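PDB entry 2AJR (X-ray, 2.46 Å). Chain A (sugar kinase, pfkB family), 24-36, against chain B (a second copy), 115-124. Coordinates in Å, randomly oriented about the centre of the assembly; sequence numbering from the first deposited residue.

Chain A, residues 24-36: DREIFIEDFQVNR
Chain B 115-124: NKTITAINFP

The polar part of this contact is built on a residue with left-handed backbone torsions: A:Asn35 (phi/psi 67/39°), in the loop beyond strand A:24-28, lies alongside strand B:117-122, with A:Asn35 CA 4.5 Å from B:Thr119 CA. Three hydrogen bonds, two of them involving a side chain, join the chains here. A:Asn35 N donates to B:Thr119 OG1 (2.8 Å, 172°; B:Thr119 chi1 m), while the t rotamer of A:Asn35 carries OD1 to within 3.3 Å of B:Ile118 N, which donates to it at 151°. One residue further on, B:Ala120 N donates to A:Arg36 O (3.1 Å, 169°); A:Arg36 is extended (-140/155°), and its CA-to-CB bond points away from the B stretch. A CA-H...O contact from A:Asn35 CA to B:Ile118 O (3.3 Å) adds to this polar cluster. Numbering rises together here, but in reverse order from A:Ile29 back to A:Arg25.

The remaining contact is largely apolar. A:Phe32 (chi1 t) brings CE1 to 3.7 Å from B:Thr119 CG2, and A:Val34 CG1 lies 4.1 Å from B:Thr117 CG2 (chi1 p). The CA-to-CB bonds of A:Arg25, A:Ile27 and A:Ile29 point toward the B stretch. A:Ile27 CD1 and A:Ile29 CD1, both mt, each lie 3.9 Å from B:Ile121 CD1, also mt. A:Ile27 CG1 meets the B:Phe123 ring edge at CZ (4.1 Å), and A:Arg25 CZ sits 5.4 Å from that ring's centroid, at most a weak cation-pi attraction.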

ATOM      1  N   ASP A  24      -1.117   9.203   1.239  1.00 35.25           N
ATOM      2  CA  ASP A  24      -0.144   8.956   0.199  1.00 35.83           C
ATOM      3  C   ASP A  24       1.009   8.203   0.821  1.00 37.41           C
ATOM      4  O   ASP A  24       1.638   8.691   1.762  1.00 40.27           O
ATOM      5  CB  ASP A  24       0.366  10.271  -0.396  1.00 33.94           C
ATOM      6  CG  ASP A  24      -0.580  10.860  -1.410  1.00 39.33           C
ATOM      7  OD1 ASP A  24      -1.094  10.087  -2.263  1.00 45.47           O
ATOM      8  OD2 ASP A  24      -0.808  12.101  -1.360  1.00 46.82           O
ATOM      9  N   ARG A  25       1.266   6.998   0.325  1.00 38.16           N
ATOM     10  CA  ARG A  25       2.475   6.283   0.668  1.00 36.92           C
ATOM     11  C   ARG A  25       3.482   6.400  -0.460  1.00 36.05           C
ATOM     12  O   ARG A  25       3.346   5.745  -1.496  1.00 34.38           O
ATOM     13  CB  ARG A  25       2.193   4.815   0.946  1.00 38.11           C
ATOM     14  CG  ARG A  25       3.496   4.046   1.301  1.00 45.49           C
ATOM     15  CD  ARG A  25       3.284   2.990   2.362  1.00 56.80           C
ATOM     16  NE  ARG A  25       3.120   3.557   3.703  1.00 63.00           N
ATOM     17  CZ  ARG A  25       4.111   4.010   4.474  1.00 62.80           C
ATOM     18  NH1 ARG A  25       5.376   3.987   4.064  1.00 64.89           N
ATOM     19  NH2 ARG A  25       3.827   4.489   5.674  1.00 60.04           N
ATOM     20  N   GLU A  26       4.496   7.234  -0.243  1.00 37.17           N
ATOM     21  CA  GLU A  26       5.597   7.409  -1.192  1.00 37.53           C
ATOM     22  C   GLU A  26       6.747   6.456  -0.846  1.00 34.29           C
ATOM     23  O   GLU A  26       7.142   6.297   0.308  1.00 34.94           O
ATOM     24  CB  GLU A  26       6.092   8.861  -1.181  1.00 38.22           C
ATOM     25  CG  GLU A  26       5.012   9.967  -1.385  1.00 40.15           C
ATOM     26  CD  GLU A  26       5.223  11.204  -0.443  1.00 48.03           C
ATOM     27  OE1 GLU A  26       6.120  12.046  -0.758  1.00 48.70           O
ATOM     28  OE2 GLU A  26       4.490  11.318   0.607  1.00 57.36           O
ATOM     29  N   ILE A  27       7.280   5.811  -1.865  1.00 32.32           N
ATOM     30  CA  ILE A  27       8.353   4.853  -1.703  1.00 29.68           C
ATOM     31  C   ILE A  27       9.377   5.218  -2.759  1.00 29.18           C
ATOM     32  O   ILE A  27       9.019   5.397  -3.920  1.00 29.44           O
ATOM     33  CB  ILE A  27       7.849   3.418  -1.947  1.00 30.01           C
ATOM     34  CG1 ILE A  27       6.547   3.171  -1.180  1.00 31.30           C
ATOM     35  CG2 ILE A  27       8.910   2.391  -1.551  1.00 26.13           C
ATOM     36  CD1 ILE A  27       5.749   2.015  -1.715  1.00 30.21           C
ATOM     37  N   PHE A  28      10.638   5.328  -2.359  1.00 29.61           N
ATOM     38  CA  PHE A  28      11.709   5.784  -3.236  1.00 31.44           C
ATOM     39  C   PHE A  28      12.660   4.632  -3.475  1.00 30.80           C
ATOM     40  O   PHE A  28      13.346   4.199  -2.577  1.00 31.25           O
ATOM     41  CB  PHE A  28      12.413   7.001  -2.615  1.00 33.21           C
ATOM     42  CG  PHE A  28      11.467   8.145  -2.362  1.00 35.23           C
ATOM     43  CD1 PHE A  28      11.074   8.979  -3.406  1.00 37.79           C
ATOM     44  CD2 PHE A  28      10.904   8.342  -1.106  1.00 39.04           C
ATOM     45  CE1 PHE A  28      10.156  10.025  -3.188  1.00 39.45           C
ATOM     46  CE2 PHE A  28       9.970   9.380  -0.881  1.00 43.26           C
ATOM     47  CZ  PHE A  28       9.597  10.216  -1.924  1.00 34.14           C
ATOM     48  N   ILE A  29      12.636   4.116  -4.694  1.00 31.50           N
ATOM     49  CA  ILE A  29      13.424   2.971  -5.100  1.00 32.05           C
ATOM     50  C   ILE A  29      14.140   3.314  -6.404  1.00 32.48           C
ATOM     51  O   ILE A  29      13.518   3.574  -7.428  1.00 33.81           O
ATOM     52  CB  ILE A  29      12.520   1.753  -5.378  1.00 32.37           C
ATOM     53  CG1 ILE A  29      11.762   1.325  -4.130  1.00 34.98           C
ATOM     54  CG2 ILE A  29      13.335   0.588  -5.875  1.00 32.48           C
ATOM     55  CD1 ILE A  29      10.522   0.488  -4.446  1.00 31.51           C
ATOM     56  N   GLU A  30      15.449   3.314  -6.371  1.00 34.53           N
ATOM     57  CA  GLU A  30      16.228   3.512  -7.585  1.00 36.29           C
ATOM     58  C   GLU A  30      16.272   2.204  -8.407  1.00 35.49           C
ATOM     59  O   GLU A  30      16.478   1.116  -7.852  1.00 33.03           O
ATOM     60  CB  GLU A  30      17.636   4.023  -7.224  1.00 35.74           C
ATOM     61  CG  GLU A  30      17.595   5.348  -6.417  1.00 38.35           C
ATOM     62  CD  GLU A  30      18.794   6.283  -6.662  1.00 39.87           C
ATOM     63  OE1 GLU A  30      19.933   5.778  -6.834  1.00 37.29           O
ATOM     64  OE2 GLU A  30      18.587   7.527  -6.671  1.00 38.60           O
ATOM     65  N   ASP A  31      16.080   2.336  -9.726  1.00 35.10           N
ATOM     66  CA  ASP A  31      15.993   1.201 -10.664  1.00 34.35           C
ATOM     67  C   ASP A  31      14.875   0.269 -10.280  1.00 31.76           C
ATOM     68  O   ASP A  31      15.049  -0.932 -10.176  1.00 30.59           O
ATOM     69  CB  ASP A  31      17.317   0.440 -10.796  1.00 34.82           C
ATOM     70  CG  ASP A  31      18.352   1.208 -11.601  1.00 41.26           C
ATOM     71  OD1 ASP A  31      18.006   1.770 -12.670  1.00 46.68           O
ATOM     72  OD2 ASP A  31      19.518   1.250 -11.157  1.00 46.66           O
ATOM     73  N   PHE A  32      13.707   0.853 -10.079  1.00 31.87           N
ATOM     74  CA  PHE A  32      12.518   0.085  -9.817  1.00 31.12           C
ATOM     75  C   PHE A  32      12.098  -0.638 -11.091  1.00 31.30           C
ATOM     76  O   PHE A  32      11.864  -0.014 -12.149  1.00 30.76           O
ATOM     77  CB  PHE A  32      11.404   1.007  -9.340  1.00 31.34           C
ATOM     78  CG  PHE A  32      10.097   0.305  -9.105  1.00 34.45           C
ATOM     79  CD1 PHE A  32      10.025  -0.795  -8.256  1.00 33.58           C
ATOM     80  CD2 PHE A  32       8.934   0.755  -9.720  1.00 36.03           C
ATOM     81  CE1 PHE A  32       8.818  -1.443  -8.034  1.00 35.61           C
ATOM     82  CE2 PHE A  32       7.717   0.128  -9.491  1.00 34.98           C
ATOM     83  CZ  PHE A  32       7.657  -0.981  -8.651  1.00 35.99           C
ATOM     84  N   GLN A  33      12.023  -1.958 -10.988  1.00 31.05           N
ATOM     85  CA  GLN A  33      11.489  -2.778 -12.053  1.00 31.76           C
ATOM     86  C   GLN A  33      10.528  -3.819 -11.502  1.00 31.14           C
ATOM     87  O   GLN A  33      10.520  -4.153 -10.321  1.00 31.31           O
ATOM     88  CB  GLN A  33      12.606  -3.455 -12.863  1.00 32.54           C
ATOM     89  CG  GLN A  33      13.551  -2.476 -13.597  1.00 40.31           C
ATOM     90  CD  GLN A  33      12.828  -1.554 -14.605  1.00 49.47           C
ATOM     91  OE1 GLN A  33      11.685  -1.815 -15.011  1.00 54.61           O
ATOM     92  NE2 GLN A  33      13.497  -0.472 -15.001  1.00 49.08           N
ATOM     93  N   VAL A  34       9.721  -4.324 -12.413  1.00 30.71           N
ATOM     94  CA  VAL A  34       8.601  -5.178 -12.124  1.00 29.19           C
ATOM     95  C   VAL A  34       9.101  -6.603 -11.871  1.00 28.06           C
ATOM     96  O   VAL A  34      10.163  -6.978 -12.355  1.00 29.62           O
ATOM     97  CB  VAL A  34       7.619  -5.073 -13.329  1.00 28.78           C
ATOM     98  CG1 VAL A  34       7.158  -6.441 -13.827  1.00 29.82           C
ATOM     99  CG2 VAL A  34       6.490  -4.140 -12.976  1.00 29.09           C
ATOM    100  N   ASN A  35       8.357  -7.378 -11.095  1.00 26.99           N
ATOM    101  CA  ASN A  35       8.706  -8.784 -10.816  1.00 29.04           C
ATOM    102  C   ASN A  35       9.987  -8.967  -9.973  1.00 29.44           C
ATOM    103  O   ASN A  35      10.768  -9.878 -10.222  1.00 28.38           O
ATOM    104  CB  ASN A  35       8.829  -9.576 -12.134  1.00 28.01           C
ATOM    105  CG  ASN A  35       8.598 -11.077 -11.954  1.00 26.29           C
ATOM    106  OD1 ASN A  35       7.852 -11.517 -11.081  1.00 25.60           O
ATOM    107  ND2 ASN A  35       9.223 -11.862 -12.803  1.00 20.19           N
ATOM    108  N   ARG A  36      10.192  -8.094  -8.989  1.00 30.94           N
ATOM    109  CA  ARG A  36      11.284  -8.225  -8.022  1.00 31.39           C
ATOM    110  C   ARG A  36      10.811  -7.841  -6.616  1.00 29.16           C
ATOM    111  O   ARG A  36       9.840  -7.098  -6.449  1.00 25.78           O
ATOM    112  CB  ARG A  36      12.483  -7.361  -8.429  1.00 32.62           C
ATOM    113  CG  ARG A  36      13.057  -7.703  -9.804  1.00 36.80           C
ATOM    114  CD  ARG A  36      14.561  -7.533  -9.908  1.00 38.81           C
ATOM    115  NE  ARG A  36      14.933  -7.095 -11.258  1.00 50.95           N
ATOM    116  CZ  ARG A  36      15.077  -5.822 -11.646  1.00 51.94           C
ATOM    117  NH1 ARG A  36      14.912  -4.810 -10.792  1.00 56.25           N
ATOM    118  NH2 ARG A  36      15.399  -5.548 -12.905  1.00 47.82           N
TER
ATOM    119  N   ASN B 115       0.665 -11.246 -16.875  1.00 42.87           N
ATOM    120  CA  ASN B 115       2.084 -11.379 -17.221  1.00 43.23           C
ATOM    121  C   ASN B 115       2.816 -12.296 -16.260  1.00 44.15           C
ATOM    122  O   ASN B 115       3.997 -12.543 -16.431  1.00 44.95           O
ATOM    123  CB  ASN B 115       2.766 -10.002 -17.263  1.00 43.35           C
ATOM    124  CG  ASN B 115       2.144  -9.083 -18.301  1.00 40.77           C
ATOM    125  OD1 ASN B 115       1.097  -9.390 -18.850  1.00 47.06           O
ATOM    126  ND2 ASN B 115       2.780  -7.953 -18.566  1.00 40.28           N
ATOM    127  N   LYS B 116       2.106 -12.798 -15.250  1.00 45.20           N
ATOM    128  CA  LYS B 116       2.676 -13.691 -14.239  1.00 45.52           C
ATOM    129  C   LYS B 116       3.874 -13.053 -13.523  1.00 44.17           C
ATOM    130  O   LYS B 116       4.998 -13.507 -13.645  1.00 46.09           O
ATOM    131  CB  LYS B 116       3.036 -15.045 -14.850  1.00 45.00           C
ATOM    132  CG  LYS B 116       1.945 -15.633 -15.756  1.00 49.52           C
ATOM    133  CD  LYS B 116       0.653 -15.834 -14.997  1.00 53.04           C
ATOM    134  CE  LYS B 116      -0.478 -16.418 -15.844  1.00 52.26           C
ATOM    135  NZ  LYS B 116      -1.784 -16.318 -15.079  1.00 49.61           N
ATOM    136  N   THR B 117       3.617 -11.974 -12.801  1.00 42.47           N
ATOM    137  CA  THR B 117       4.648 -11.316 -12.006  1.00 41.78           C
ATOM    138  C   THR B 117       4.102 -10.950 -10.626  1.00 40.44           C
ATOM    139  O   THR B 117       2.900 -10.731 -10.457  1.00 40.42           O
ATOM    140  CB  THR B 117       5.181 -10.036 -12.687  1.00 41.76           C
ATOM    141  OG1 THR B 117       4.118  -9.099 -12.844  1.00 49.50           O
ATOM    142  CG2 THR B 117       5.774 -10.334 -14.061  1.00 35.99           C
ATOM    143  N   ILE B 118       4.989 -10.930  -9.634  1.00 39.11           N
ATOM    144  CA  ILE B 118       4.680 -10.362  -8.329  1.00 36.05           C
ATOM    145  C   ILE B 118       5.752  -9.343  -8.076  1.00 35.34           C
ATOM    146  O   ILE B 118       6.933  -9.670  -8.151  1.00 37.96           O
ATOM    147  CB  ILE B 118       4.683 -11.413  -7.240  1.00 35.70           C
ATOM    148  CG1 ILE B 118       3.787 -12.578  -7.643  1.00 39.77           C
ATOM    149  CG2 ILE B 118       4.173 -10.844  -5.921  1.00 29.33           C
ATOM    150  CD1 ILE B 118       3.428 -13.484  -6.487  1.00 41.79           C
ATOM    151  N   THR B 119       5.351  -8.098  -7.843  1.00 33.22           N
ATOM    152  CA  THR B 119       6.282  -7.046  -7.459  1.00 32.79           C
ATOM    153  C   THR B 119       6.043  -6.749  -5.978  1.00 33.57           C
ATOM    154  O   THR B 119       4.949  -6.379  -5.591  1.00 35.56           O
ATOM    155  CB  THR B 119       6.098  -5.805  -8.364  1.00 31.55           C
ATOM    156  OG1 THR B 119       6.156  -6.240  -9.725  1.00 34.46           O
ATOM    157  CG2 THR B 119       7.181  -4.751  -8.128  1.00 20.51           C
ATOM    158  N   ALA B 120       7.059  -6.945  -5.147  1.00 33.11           N
ATOM    159  CA  ALA B 120       6.874  -6.921  -3.691  1.00 32.13           C
ATOM    160  C   ALA B 120       7.757  -5.884  -3.050  1.00 32.98           C
ATOM    161  O   ALA B 120       8.934  -5.770  -3.388  1.00 34.18           O
ATOM    162  CB  ALA B 120       7.161  -8.275  -3.092  1.00 28.96           C
ATOM    163  N   ILE B 121       7.181  -5.122  -2.120  1.00 33.90           N
ATOM    164  CA  ILE B 121       7.929  -4.115  -1.384  1.00 34.27           C
ATOM    165  C   ILE B 121       7.735  -4.391   0.099  1.00 34.45           C
ATOM    166  O   ILE B 121       6.618  -4.313   0.598  1.00 32.99           O
ATOM    167  CB  ILE B 121       7.456  -2.708  -1.731  1.00 35.25           C
ATOM    168  CG1 ILE B 121       7.576  -2.474  -3.242  1.00 36.57           C
ATOM    169  CG2 ILE B 121       8.274  -1.680  -0.975  1.00 34.88           C
ATOM    170  CD1 ILE B 121       7.073  -1.121  -3.698  1.00 34.52           C
ATOM    171  N   ASN B 122       8.819  -4.762   0.780  1.00 35.92           N
ATOM    172  CA  ASN B 122       8.770  -5.142   2.195  1.00 37.09           C
ATOM    173  C   ASN B 122       9.421  -4.113   3.077  1.00 37.93           C
ATOM    174  O   ASN B 122      10.506  -3.618   2.773  1.00 38.97           O
ATOM    175  CB  ASN B 122       9.429  -6.491   2.427  1.00 36.58           C
ATOM    176  CG  ASN B 122       8.564  -7.637   1.948  1.00 42.43           C
ATOM    177  OD1 ASN B 122       7.457  -7.428   1.449  1.00 45.30           O
ATOM    178  ND2 ASN B 122       9.068  -8.857   2.082  1.00 42.62           N
ATOM    179  N   PHE B 123       8.740  -3.778   4.166  1.00 39.95           N
ATOM    180  CA  PHE B 123       9.231  -2.764   5.089  1.00 41.67           C
ATOM    181  C   PHE B 123       9.812  -3.498   6.281  1.00 42.14           C
ATOM    182  O   PHE B 123       9.579  -4.701   6.432  1.00 41.31           O
ATOM    183  CB  PHE B 123       8.119  -1.773   5.436  1.00 42.53           C
ATOM    184  CG  PHE B 123       7.748  -0.874   4.279  1.00 44.43           C
ATOM    185  CD1 PHE B 123       6.804  -1.273   3.339  1.00 41.71           C
ATOM    186  CD2 PHE B 123       8.389   0.347   4.097  1.00 51.28           C
ATOM    187  CE1 PHE B 123       6.475  -0.466   2.259  1.00 40.95           C
ATOM    188  CE2 PHE B 123       8.063   1.164   3.013  1.00 50.27           C
ATOM    189  CZ  PHE B 123       7.097   0.754   2.096  1.00 47.19           C
ATOM    190  N   PRO B 124      10.613  -2.795   7.096  1.00 43.50           N
ATOM    191  CA  PRO B 124      11.540  -3.512   7.987  1.00 45.00           C
ATOM    192  C   PRO B 124      10.911  -4.266   9.183  1.00 46.39           C
ATOM    193  O   PRO B 124      11.328  -5.407   9.493  1.00 49.40           O
ATOM    194  CB  PRO B 124      12.504  -2.409   8.480  1.00 44.36           C
ATOM    195  CG  PRO B 124      12.049  -1.114   7.842  1.00 43.02           C
ATOM    196  CD  PRO B 124      10.708  -1.330   7.236  1.00 43.39           C
TER